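Local structure of Serine/threonine-protein kinase PknI (Mycobacterium tuberculosis, 5XLM) at residues Val34-Thr39 with Phe68-Thr73; Thr39-Ile44 with Asp61-Trp66; Ile44-Gln49 with Ile166-Val171. The protein is a transmembrane serine/threonine kinase that slows mycobacterial growth within the infected host, and this chain carries its extracellular sensor domain. All coordinates share one frame; numbering follows the deposited sequence.

In the fold
All three contacts lie on strand 38-51, taken here from its N-terminal end, in one antiparallel sheet whose strand pairings run round in a closed ring. Contact 1 joins the start of that strand to the C-terminal part of strand 62-72. Contact 2 continues the same pairing about 16 Å away, centre to centre, and shares Thr39 with contact 1, inside whose chain loop it is nested. Contact 3, its centre about 12 Å from that of contact 2, shares Ile44 with it and pairs the other edge of strand 38-51 with strand 165-174. Strand 38-51 thus closes the ring between an early strand and a late one of the extracellular sensor domain, crystallised here as a monomer although the kinase probably functions as a dimer.

Contact 1 (Val34-Thr39 with Phe68-Thr73); sequences VPLDGT and FRTSCT
Leu36 and Phe68 lie side by side and point the same way, with Leu36 CD1 3.7 Å from Phe68 CE1 and Leu36 CB equally near the phenyl ring at CD1. Thr70 faces the neighbouring backbone. Its OG1, anti to its own carbonyl carbon (chi1 -63°), donates to Leu36 O at 2.8 Å, standing above the carbonyl plane. The methyl of Thr70 is turned to the proline instead, CG2 lying 4.0 Å from Pro35 CB. Here strand 38-51 is just entering the antiparallel sheet: Gly38 and Phe68 form a hydrogen-bonded pair, with Phe68 N to Gly38 O at 2.9 Å and Gly38 N to Phe68 O at 3.1 Å. Gly38 has a positive phi of 128°, at which a CB would jam against the preceding carbonyl oxygen. Next to this pair, a side chain bonds the neighbouring backbone: Asp37 OD1 accepts a long, bent bond from Thr70 N (3.3 Å, 138° at the hydrogen), met from above the carboxylate plane, while OD2 rests on Arg69 CA at 3.3 Å. Deeper in the fold, Phe68 packs on Ala79, Ala81, Phe100 and Met102 and meets the Tyr40 ring edge-to-face. Strand 62-72 ends at Cys72, disulfide-bonded to Cys77.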
loop_
_atom_site.group_PDB
_atom_site.type_symbol
_atom_site.label_atom_id
_atom_site.label_comp_id
_atom_site.label_asym_id
_atom_site.label_seq_id
_atom_site.Cartn_x
_atom_site.Cartn_y
_atom_site.Cartn_z
ATOM N N VAL A 34 -1.687 8.693 -13.058
ATOM C CA VAL A 34 -0.835 7.725 -13.756
ATOM C C VAL A 34 -1.164 6.328 -13.242
ATOM O O VAL A 34 -1.153 6.104 -12.018
ATOM C CB VAL A 34 0.643 8.058 -13.536
ATOM C CG1 VAL A 34 1.528 7.083 -14.299
ATOM C CG2 VAL A 34 0.934 9.494 -13.951
ATOM N N PRO A 35 -1.479 5.370 -14.112
ATOM C CA PRO A 35 -1.852 4.037 -13.625
ATOM C C PRO A 35 -0.692 3.353 -12.921
ATOM O O PRO A 35 0.480 3.588 -13.225
ATOM C CB PRO A 35 -2.254 3.289 -14.904
ATOM C CG PRO A 35 -1.571 4.025 -16.009
ATOM C CD PRO A 35 -1.543 5.464 -15.581
ATOM N N LEU A 36 -1.034 2.505 -11.956
ATOM C CA LEU A 36 -0.056 1.705 -11.224
ATOM C C LEU A 36 0.026 0.343 -11.904
ATOM O O LEU A 36 -0.808 -0.535 -11.666
ATOM C CB LEU A 36 -0.442 1.578 -9.753
ATOM C CG LEU A 36 -0.512 2.877 -8.944
ATOM C CD1 LEU A 36 -0.892 2.599 -7.496
ATOM C CD2 LEU A 36 0.808 3.632 -9.020
ATOM N N ASP A 37 1.027 0.171 -12.765
ATOM C CA ASP A 37 1.243 -1.090 -13.466
ATOM C C ASP A 37 2.728 -1.409 -13.461
ATOM O O ASP A 37 3.541 -0.592 -13.904
ATOM C CB ASP A 37 0.711 -1.034 -14.901
ATOM C CG ASP A 37 -0.746 -1.442 -14.998
ATOM O OD1 ASP A 37 -1.618 -0.547 -15.023
ATOM O OD2 ASP A 37 -1.017 -2.661 -15.036
ATOM N N GLY A 38 3.077 -2.594 -12.969
ATOM C CA GLY A 38 4.443 -3.057 -12.892
ATOM C C GLY A 38 4.776 -3.530 -11.499
ATOM O O GLY A 38 3.915 -3.617 -10.617
ATOM N N THR A 39 6.052 -3.845 -11.294
ATOM C CA THR A 39 6.530 -4.254 -9.982
ATOM C C THR A 39 6.835 -3.021 -9.142
ATOM O O THR A 39 7.568 -2.127 -9.579
ATOM C CB THR A 39 7.778 -5.127 -10.107
ATOM O OG1 THR A 39 7.466 -6.302 -10.866
ATOM C CG2 THR A 39 8.283 -5.535 -8.728
ATOM N N PHE A 68 1.497 -4.534 -9.262
ATOM C CA PHE A 68 0.337 -3.665 -9.390
ATOM C C PHE A 68 -0.244 -3.745 -10.796
ATOM O O PHE A 68 0.494 -3.814 -11.783
ATOM C CB PHE A 68 0.705 -2.211 -9.078
ATOM C CG PHE A 68 0.572 -1.836 -7.628
ATOM C CD1 PHE A 68 -0.528 -1.120 -7.184
ATOM C CD2 PHE A 68 1.553 -2.184 -6.713
ATOM C CE1 PHE A 68 -0.652 -0.763 -5.854
ATOM C CE2 PHE A 68 1.433 -1.831 -5.379
ATOM C CZ PHE A 68 0.329 -1.120 -4.950
ATOM N N ARG A 69 -1.573 -3.731 -10.879
ATOM C CA ARG A 69 -2.274 -3.546 -12.140
ATOM C C ARG A 69 -3.455 -2.616 -11.894
ATOM O O ARG A 69 -4.076 -2.654 -10.826
ATOM C CB ARG A 69 -2.735 -4.888 -12.739
ATOM C CG ARG A 69 -4.094 -5.354 -12.268
ATOM C CD ARG A 69 -4.344 -6.824 -12.568
ATOM N NE ARG A 69 -4.697 -7.088 -13.961
ATOM C CZ ARG A 69 -4.072 -7.968 -14.736
ATOM N NH1 ARG A 69 -3.060 -8.680 -14.255
ATOM N NH2 ARG A 69 -4.464 -8.146 -15.989
ATOM N N THR A 70 -3.747 -1.763 -12.872
ATOM C CA THR A 70 -4.758 -0.726 -12.728
ATOM C C THR A 70 -5.762 -0.819 -13.867
ATOM O O THR A 70 -5.388 -1.049 -15.020
ATOM C CB THR A 70 -4.116 0.671 -12.702
ATOM O OG1 THR A 70 -3.260 0.785 -11.556
ATOM C CG2 THR A 70 -5.177 1.760 -12.639
ATOM N N SER A 71 -7.041 -0.653 -13.533
ATOM C CA SER A 71 -8.110 -0.576 -14.520
ATOM C C SER A 71 -9.015 0.595 -14.169
ATOM O O SER A 71 -9.443 0.732 -13.017
ATOM C CB SER A 71 -8.913 -1.882 -14.576
ATOM O OG SER A 71 -9.598 -2.116 -13.360
ATOM N N CYS A 72 -9.298 1.440 -15.155
ATOM C CA CYS A 72 -10.071 2.656 -14.955
ATOM C C CYS A 72 -11.368 2.591 -15.745
ATOM O O CYS A 72 -11.379 2.186 -16.913
ATOM C CB CYS A 72 -9.279 3.899 -15.382
ATOM S SG CYS A 72 -7.747 4.231 -14.467
ATOM N N THR A 73 -12.459 2.986 -15.098
ATOM C CA THR A 73 -13.720 3.256 -15.772
ATOM C C THR A 73 -13.728 4.746 -16.099
ATOM O O THR A 73 -12.783 5.452 -15.724
ATOM C CB THR A 73 -14.903 2.857 -14.888
ATOM O OG1 THR A 73 -15.040 3.802 -13.820
ATOM C CG2 THR A 73 -14.686 1.466 -14.310
#

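Contact 2 (Thr39-Ile44 with Asp61-Trp66); sequences TYRIEI and DVNTWW
Arg41 has CG anti to its backbone N (chi1 160°) and an extended chain out to NE, while Trp65 has CG anti to its carbonyl carbon; the two side chains lie side by side, pointing the same way. Arg41 CB makes a CH-pi contact over the face of the indole, 3.8 Å from the centroid of the five-membered ring of Trp65 and 29° off its normal, and CD follows at 3.6 Å from Trp65 CZ2; the Trp65 ring also stacks on His89. The guanidinium continues to Asn63, whose OD1 sits 2.9 Å from Arg41 NE, the guanidinium and amide planes 14° apart. Glu43 lies beside Asn63 and brings OE2 to 4.0 Å from Asp61 OD2. Each carboxylate has a partner elsewhere, Gln45 for Glu43 and Ser47 for Asp61, which probably eases the repulsion. On the other face, Ile42 CD1 lies over the Trp66 indole, 3.5 Å from Trp66 CD1. Trp66 NE1 donates to Thr64 OG1 at 2.8 Å, a bond that helps to hold the ring's rotation, and the indole meets Phe100 edge-to-face. Arg41, Glu43, Asn63 and Trp65 thus share one face, and Tyr40, Ile42, Ile44, Val62, Thr64 and Trp66 the other. Six backbone hydrogen bonds, two each for Tyr40–Trp66, Ile42–Thr64 and Ile44–Val62, make this a regular antiparallel beta ladder of alternating hydrogen-bonded and non-hydrogen-bonded pairs.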
loop_
_atom_site.group_PDB
_atom_site.type_symbol
_atom_site.label_atom_id
_atom_site.label_comp_id
_atom_site.label_asym_id
_atom_site.label_seq_id
_atom_site.Cartn_x
_atom_site.Cartn_y
_atom_site.Cartn_z
ATOM N N THR A 39 6.052 -3.845 -11.294
ATOM C CA THR A 39 6.530 -4.254 -9.982
ATOM C C THR A 39 6.835 -3.021 -9.142
ATOM O O THR A 39 7.568 -2.127 -9.579
ATOM C CB THR A 39 7.778 -5.127 -10.107
ATOM O OG1 THR A 39 7.466 -6.302 -10.866
ATOM C CG2 THR A 39 8.283 -5.535 -8.728
ATOM N N TYR A 40 6.270 -2.974 -7.939
ATOM C CA TYR A 40 6.438 -1.843 -7.039
ATOM C C TYR A 40 7.014 -2.308 -5.710
ATOM O O TYR A 40 6.635 -3.362 -5.188
ATOM C CB TYR A 40 5.108 -1.115 -6.803
ATOM C CG TYR A 40 4.724 -0.172 -7.919
ATOM C CD1 TYR A 40 4.162 -0.648 -9.096
ATOM C CD2 TYR A 40 4.921 1.198 -7.794
ATOM C CE1 TYR A 40 3.808 0.212 -10.116
ATOM C CE2 TYR A 40 4.571 2.067 -8.810
ATOM C CZ TYR A 40 4.016 1.569 -9.967
ATOM O OH TYR A 40 3.665 2.428 -10.982
ATOM N N ARG A 41 7.934 -1.514 -5.175
ATOM C CA ARG A 41 8.544 -1.756 -3.876
ATOM C C ARG A 41 7.965 -0.761 -2.880
ATOM O O ARG A 41 8.064 0.454 -3.084
ATOM C CB ARG A 41 10.064 -1.625 -3.957
ATOM C CG ARG A 41 10.752 -1.374 -2.628
ATOM C CD ARG A 41 12.258 -1.281 -2.816
ATOM N NE ARG A 41 12.924 -0.707 -1.651
ATOM C CZ ARG A 41 13.206 0.584 -1.520
ATOM N NH1 ARG A 41 12.882 1.438 -2.481
ATOM N NH2 ARG A 41 13.815 1.023 -0.425
ATOM N N ILE A 42 7.356 -1.273 -1.816
ATOM C CA ILE A 42 6.712 -0.450 -0.800
ATOM C C ILE A 42 7.550 -0.519 0.468
ATOM O O ILE A 42 7.826 -1.610 0.981
ATOM C CB ILE A 42 5.269 -0.900 -0.532
ATOM C CG1 ILE A 42 4.437 -0.804 -1.812
ATOM C CG2 ILE A 42 4.649 -0.067 0.583
ATOM C CD1 ILE A 42 2.973 -1.150 -1.621
ATOM N N GLU A 43 7.957 0.642 0.969
ATOM C CA GLU A 43 8.722 0.743 2.206
ATOM C C GLU A 43 7.824 1.348 3.277
ATOM O O GLU A 43 7.413 2.507 3.168
ATOM C CB GLU A 43 9.983 1.580 2.011
ATOM C CG GLU A 43 10.870 1.638 3.249
ATOM C CD GLU A 43 12.118 2.477 3.042
ATOM O OE1 GLU A 43 12.008 3.588 2.481
ATOM O OE2 GLU A 43 13.212 2.019 3.432
ATOM N N ILE A 44 7.513 0.557 4.299
ATOM C CA ILE A 44 6.788 1.037 5.469
ATOM C C ILE A 44 7.830 1.479 6.490
ATOM O O ILE A 44 8.466 0.648 7.140
ATOM C CB ILE A 44 5.861 -0.043 6.037
ATOM C CG1 ILE A 44 4.884 -0.517 4.962
ATOM C CG2 ILE A 44 5.097 0.485 7.240
ATOM C CD1 ILE A 44 3.967 0.573 4.448
ATOM N N ASP A 61 12.666 0.097 9.189
ATOM C CA ASP A 61 11.735 0.172 8.075
ATOM C C ASP A 61 11.661 -1.181 7.378
ATOM O O ASP A 61 12.622 -1.957 7.381
ATOM C CB ASP A 61 12.173 1.254 7.087
ATOM C CG ASP A 61 12.472 2.577 7.767
ATOM O OD1 ASP A 61 11.934 2.818 8.869
ATOM O OD2 ASP A 61 13.243 3.378 7.198
ATOM N N VAL A 62 10.510 -1.468 6.777
ATOM C CA VAL A 62 10.247 -2.774 6.182
ATOM C C VAL A 62 9.873 -2.585 4.719
ATOM O O VAL A 62 8.921 -1.859 4.404
ATOM C CB VAL A 62 9.139 -3.532 6.932
ATOM C CG1 VAL A 62 8.813 -4.831 6.215
ATOM C CG2 VAL A 62 9.568 -3.807 8.367
ATOM N N ASN A 63 10.614 -3.242 3.830
ATOM C CA ASN A 63 10.358 -3.203 2.397
ATOM C C ASN A 63 9.650 -4.477 1.955
ATOM O O ASN A 63 9.994 -5.577 2.397
ATOM C CB ASN A 63 11.659 -3.043 1.606
ATOM C CG ASN A 63 12.352 -1.726 1.877
ATOM O OD1 ASN A 63 12.141 -0.743 1.168
ATOM N ND2 ASN A 63 13.190 -1.701 2.906
ATOM N N THR A 64 8.659 -4.317 1.080
ATOM C CA THR A 64 7.956 -5.432 0.461
ATOM C C THR A 64 7.748 -5.110 -1.011
ATOM O O THR A 64 7.768 -3.946 -1.419
ATOM C CB THR A 64 6.606 -5.714 1.137
ATOM O OG1 THR A 64 5.822 -4.515 1.164
ATOM C CG2 THR A 64 6.808 -6.217 2.559
ATOM N N TRP A 65 7.548 -6.152 -1.811
ATOM C CA TRP A 65 7.407 -6.004 -3.252
ATOM C C TRP A 65 6.037 -6.485 -3.703
ATOM O O TRP A 65 5.527 -7.500 -3.215
ATOM C CB TRP A 65 8.514 -6.757 -3.993
ATOM C CG TRP A 65 9.801 -5.997 -3.996
ATOM C CD1 TRP A 65 10.282 -5.204 -4.998
ATOM C CD2 TRP A 65 10.759 -5.929 -2.934
ATOM N NE1 TRP A 65 11.489 -4.660 -4.631
ATOM C CE2 TRP A 65 11.802 -5.086 -3.367
ATOM C CE3 TRP A 65 10.840 -6.505 -1.662
ATOM C CZ2 TRP A 65 12.913 -4.807 -2.575
ATOM C CZ3 TRP A 65 11.945 -6.223 -0.875
ATOM C CH2 TRP A 65 12.966 -5.382 -1.334
ATOM N N TRP A 66 5.448 -5.745 -4.640
ATOM C CA TRP A 66 4.080 -5.972 -5.073
ATOM C C TRP A 66 3.994 -5.843 -6.586
ATOM O O TRP A 66 4.750 -5.091 -7.206
ATOM C CB TRP A 66 3.116 -4.980 -4.406
ATOM C CG TRP A 66 3.162 -5.012 -2.907
ATOM C CD1 TRP A 66 4.095 -4.425 -2.101
ATOM C CD2 TRP A 66 2.231 -5.661 -2.036
ATOM N NE1 TRP A 66 3.804 -4.674 -0.782
ATOM C CE2 TRP A 66 2.663 -5.429 -0.714
ATOM C CE3 TRP A 66 1.072 -6.415 -2.246
ATOM C CZ2 TRP A 66 1.979 -5.927 0.392
ATOM C CZ3 TRP A 66 0.393 -6.908 -1.145
ATOM C CH2 TRP A 66 0.848 -6.662 0.157
#

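Contact 3 (Ile44-Gln49 with Ile166-Val171); sequences IQRSKQ and IRIPAV
Gln45 N donates to Pro169 O at 2.9 Å, nearly along the C=O axis and fairly straight at the hydrogen (157°), the one backbone hydrogen bond between 44-49 and 166-171. The side chain of Gln45 crosses Pro169 at about a right angle, with OE1 3.6 Å from Pro169 CB. That oxygen also accepts a hydrogen bond from Lys48 NZ at 3.1 Å, the amine well above the amide plane (53° out of it), while NE2 is hydrogen-bonded to Glu43 and touches Val171 CG2. Lys48 crosses the proline obliquely, its CB 3.7 Å from Pro169 CG. Strand 38-51 is interrupted here. Gln45 is the centre of an inverse gamma turn closed by Arg46 N to Ile44 O at 3.0 Å, and a short 3-10 segment at Arg46 and Ser47 follows, so the chain leaves the ladder after the non-hydrogen-bonded pair Ile44–Ala170, and the backbone bonding to strand 165-174 resumes at Thr50, bonded to Arg167. Ile168 packs against the detour: its CG2, anti to the backbone N, lies 3.3 Å from Gln45 O and 3.7 Å from Ile44 CG2, with Arg46 CG also in touch. Gln49 sets its CA against Arg167 O at 3.4 Å, a CA-H...O contact. Its side chain lies beside Ile168, pointing the same way, and CG touches Ile166 CG2. Beyond, Ile166 packs on Val152 and the Arg167 guanidinium makes a cation-pi contact with Tyr53.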
loop_
_atom_site.group_PDB
_atom_site.type_symbol
_atom_site.label_atom_id
_atom_site.label_comp_id
_atom_site.label_asym_id
_atom_site.label_seq_id
_atom_site.Cartn_x
_atom_site.Cartn_y
_atom_site.Cartn_z
ATOM N N ILE A 44 7.513 0.557 4.299
ATOM C CA ILE A 44 6.788 1.037 5.469
ATOM C C ILE A 44 7.830 1.479 6.490
ATOM O O ILE A 44 8.466 0.648 7.140
ATOM C CB ILE A 44 5.861 -0.043 6.037
ATOM C CG1 ILE A 44 4.884 -0.517 4.962
ATOM C CG2 ILE A 44 5.097 0.485 7.240
ATOM C CD1 ILE A 44 3.967 0.573 4.448
ATOM N N GLN A 45 8.007 2.794 6.628
ATOM C CA GLN A 45 9.108 3.352 7.413
ATOM C C GLN A 45 8.683 3.466 8.875
ATOM O O GLN A 45 8.349 4.538 9.385
ATOM C CB GLN A 45 9.538 4.692 6.835
ATOM C CG GLN A 45 9.942 4.607 5.376
ATOM C CD GLN A 45 10.225 5.962 4.772
ATOM O OE1 GLN A 45 9.724 6.982 5.245
ATOM N NE2 GLN A 45 11.038 5.982 3.721
ATOM N N ARG A 46 8.721 2.322 9.562
ATOM C CA ARG A 46 8.325 2.245 10.963
ATOM C C ARG A 46 9.289 2.962 11.898
ATOM O O ARG A 46 8.956 3.148 13.074
ATOM C CB ARG A 46 8.176 0.779 11.384
ATOM C CG ARG A 46 6.784 0.204 11.138
ATOM C CD ARG A 46 6.715 -1.283 11.457
ATOM N NE ARG A 46 5.347 -1.790 11.376
ATOM C CZ ARG A 46 4.791 -2.274 10.268
ATOM N NH1 ARG A 46 3.539 -2.707 10.288
ATOM N NH2 ARG A 46 5.489 -2.325 9.140
ATOM N N SER A 47 10.461 3.378 11.415
ATOM C CA SER A 47 11.349 4.193 12.234
ATOM C C SER A 47 10.821 5.607 12.428
ATOM O O SER A 47 11.403 6.363 13.213
ATOM C CB SER A 47 12.744 4.252 11.613
ATOM O OG SER A 47 12.708 4.845 10.326
ATOM N N LYS A 48 9.745 5.979 11.732
ATOM C CA LYS A 48 9.137 7.299 11.845
ATOM C C LYS A 48 7.695 7.214 12.331
ATOM O O LYS A 48 6.907 8.138 12.101
ATOM C CB LYS A 48 9.201 8.027 10.502
ATOM C CG LYS A 48 10.603 8.181 9.938
ATOM C CD LYS A 48 10.546 8.326 8.425
ATOM C CE LYS A 48 11.816 8.943 7.866
ATOM N NZ LYS A 48 11.726 9.112 6.389
ATOM N N GLN A 49 7.337 6.119 12.995
ATOM C CA GLN A 49 5.974 5.919 13.462
ATOM C C GLN A 49 5.607 6.943 14.532
ATOM O O GLN A 49 6.410 7.258 15.415
ATOM C CB GLN A 49 5.823 4.502 14.011
ATOM C CG GLN A 49 4.486 4.217 14.647
ATOM C CD GLN A 49 4.310 2.751 14.968
ATOM O OE1 GLN A 49 4.866 1.885 14.290
ATOM N NE2 GLN A 49 3.539 2.461 16.008
ATOM N N ILE A 166 -2.276 6.013 14.659
ATOM C CA ILE A 166 -0.876 5.699 14.398
ATOM C C ILE A 166 -0.581 5.956 12.927
ATOM O O ILE A 166 -1.274 5.436 12.044
ATOM C CB ILE A 166 -0.560 4.242 14.773
ATOM C CG1 ILE A 166 -0.983 3.960 16.215
ATOM C CG2 ILE A 166 0.917 3.960 14.581
ATOM C CD1 ILE A 166 -0.702 2.543 16.665
ATOM N N ARG A 167 0.450 6.753 12.662
ATOM C CA ARG A 167 0.841 7.115 11.306
ATOM C C ARG A 167 2.265 6.646 11.051
ATOM O O ARG A 167 3.164 6.907 11.858
ATOM C CB ARG A 167 0.727 8.625 11.083
ATOM C CG ARG A 167 -0.698 9.146 11.152
ATOM C CD ARG A 167 -0.756 10.647 10.927
ATOM N NE ARG A 167 -2.113 11.165 11.062
ATOM C CZ ARG A 167 -2.658 11.529 12.219
ATOM N NH1 ARG A 167 -1.963 11.428 13.343
ATOM N NH2 ARG A 167 -3.900 11.991 12.255
ATOM N N ILE A 168 2.462 5.951 9.933
ATOM C CA ILE A 168 3.765 5.430 9.546
ATOM C C ILE A 168 4.034 5.882 8.116
ATOM O O ILE A 168 3.299 5.502 7.201
ATOM C CB ILE A 168 3.836 3.897 9.642
ATOM C CG1 ILE A 168 3.316 3.423 11.001
ATOM C CG2 ILE A 168 5.260 3.420 9.427
ATOM C CD1 ILE A 168 2.688 2.046 10.973
ATOM N N PRO A 169 5.062 6.698 7.868
ATOM C CA PRO A 169 5.348 7.124 6.493
ATOM C C PRO A 169 5.631 5.937 5.586
ATOM O O PRO A 169 6.116 4.891 6.024
ATOM C CB PRO A 169 6.582 8.019 6.649
ATOM C CG PRO A 169 6.495 8.520 8.057
ATOM C CD PRO A 169 5.924 7.378 8.849
ATOM N N ALA A 170 5.308 6.106 4.303
ATOM C CA ALA A 170 5.443 5.038 3.324
ATOM C C ALA A 170 5.921 5.608 1.998
ATOM O O ALA A 170 5.550 6.722 1.619
ATOM C CB ALA A 170 4.118 4.292 3.121
ATOM N N VAL A 171 6.748 4.834 1.298
ATOM C CA VAL A 171 7.256 5.191 -0.020
ATOM C C VAL A 171 7.053 4.001 -0.945
ATOM O O VAL A 171 7.279 2.852 -0.550
ATOM C CB VAL A 171 8.746 5.597 0.024
ATOM C CG1 VAL A 171 9.268 5.894 -1.375
ATOM C CG2 VAL A 171 8.947 6.797 0.933
#